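Local coordinates for protein sulfite reductase [ferredoxin] (Mycobacterium tuberculosis, PDB 1ZJ8) that catalyses the six-electron reduction of sulfite to sulfide with electrons from ferredoxin, using siroheme and a [4Fe-4S] cluster, at residues A[362-365]-A[366-370]. Sequence-based numbering, arbitrary orientation.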
# COMPACT_ATOMS: atom_id res chain seq x y z
N GLY A 362 4.64 9.10 -4.85
CA GLY A 362 5.52 8.65 -3.77
C GLY A 362 7.01 8.92 -3.94
O GLY A 362 7.79 8.67 -3.01
N ARG A 363 7.42 9.47 -5.09
CA ARG A 363 8.85 9.60 -5.38
C ARG A 363 9.48 10.77 -4.68
O ARG A 363 9.15 11.91 -4.98
CB ARG A 363 9.09 9.77 -6.89
CG ARG A 363 10.55 10.17 -7.24
CD ARG A 363 11.17 9.35 -8.35
NE ARG A 363 11.48 8.01 -7.88
CZ ARG A 363 11.84 7.00 -8.68
NH1 ARG A 363 11.97 7.19 -9.99
NH2 ARG A 363 12.06 5.79 -8.16
N VAL A 364 10.39 10.49 -3.75
CA VAL A 364 11.21 11.51 -3.10
C VAL A 364 12.69 11.06 -3.18
O VAL A 364 13.10 10.51 -4.20
CB VAL A 364 10.73 11.83 -1.61
CG1 VAL A 364 9.35 12.50 -1.60
CG2 VAL A 364 10.71 10.58 -0.72
N SER A 365 13.48 11.30 -2.13
CA SER A 365 14.91 10.96 -2.10
C SER A 365 15.49 11.23 -0.71
O SER A 365 14.90 11.94 0.12
CB SER A 365 15.71 11.73 -3.18
OG SER A 365 15.68 13.15 -3.00
N GLY A 366 16.68 10.67 -0.47
CA GLY A 366 17.39 10.84 0.79
C GLY A 366 17.50 12.31 1.06
O GLY A 366 17.06 12.78 2.11
N THR A 367 18.07 13.04 0.10
CA THR A 367 18.24 14.49 0.22
C THR A 367 16.96 15.18 0.60
O THR A 367 17.00 16.15 1.38
CB THR A 367 18.69 15.13 -1.11
OG1 THR A 367 19.94 14.57 -1.49
CG2 THR A 367 18.84 16.65 -0.98
N ILE A 368 15.84 14.73 0.03
CA ILE A 368 14.56 15.37 0.32
C ILE A 368 14.07 15.06 1.73
O ILE A 368 13.63 15.96 2.46
CB ILE A 368 13.49 15.03 -0.72
CG1 ILE A 368 13.76 15.84 -1.98
CG2 ILE A 368 12.08 15.37 -0.19
CD1 ILE A 368 12.86 15.49 -3.14
N LEU A 369 14.13 13.78 2.11
CA LEU A 369 13.68 13.38 3.44
C LEU A 369 14.48 14.12 4.52
O LEU A 369 13.93 14.53 5.56
CB LEU A 369 13.82 11.85 3.63
CG LEU A 369 12.88 10.97 2.80
CD1 LEU A 369 13.23 9.49 2.92
CD2 LEU A 369 11.44 11.17 3.24
N THR A 370 15.77 14.29 4.26
CA THR A 370 16.62 14.96 5.23
C THR A 370 16.24 16.43 5.22
O THR A 370 16.13 17.04 6.29
CB THR A 370 18.12 14.70 4.98
OG1 THR A 370 18.33 13.29 4.92
CG2 THR A 370 18.98 15.25 6.13
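The flat group that meets the helix is the peptide carbonyl of Ser365: CB of Ile368 lies on one side of its plane and CG of Leu369 on the other, each 3.5 Å from Ser365 O, which accepts from Leu369 N at 2.8 Å, nearly end-on (C=O...N 167°). Ser365 is the N-cap of helix 366-379. Its chi1 of 62° tucks the hydroxyl back over its own main chain, facing the first turn, where Ser365 OG accepts a weak, bent bond from Ile368 N (3.4 Å, 146°). CG1 of Ile368 packs 3.5 Å from the same Ser365 OG. The CG2 branch of Ile368 touches CB of Val364 at 4.0 Å. CG2 of Val364 meets CD2 of Leu369 at 4.1 Å, Val364 and Leu369 crossing at about a right angle. At the next residue, Gly366 O accepts from Thr370 N and from Thr370 OG1, the hydroxyl from above the carbonyl plane. Outside, Leu414 touches Val364 and Ile368, and Asp134 accepts from Thr367 OG1. Strand 363-365, edging its antiparallel sheet beside strand 135-138, passes directly into the helix within the ferredoxin-like half domain. Ser365 thus serves the first turn twice, its carbonyl by a short, straight bond and its hydroxyl by a weak one, with Val364 packed on Ile368 and Leu369 beside them.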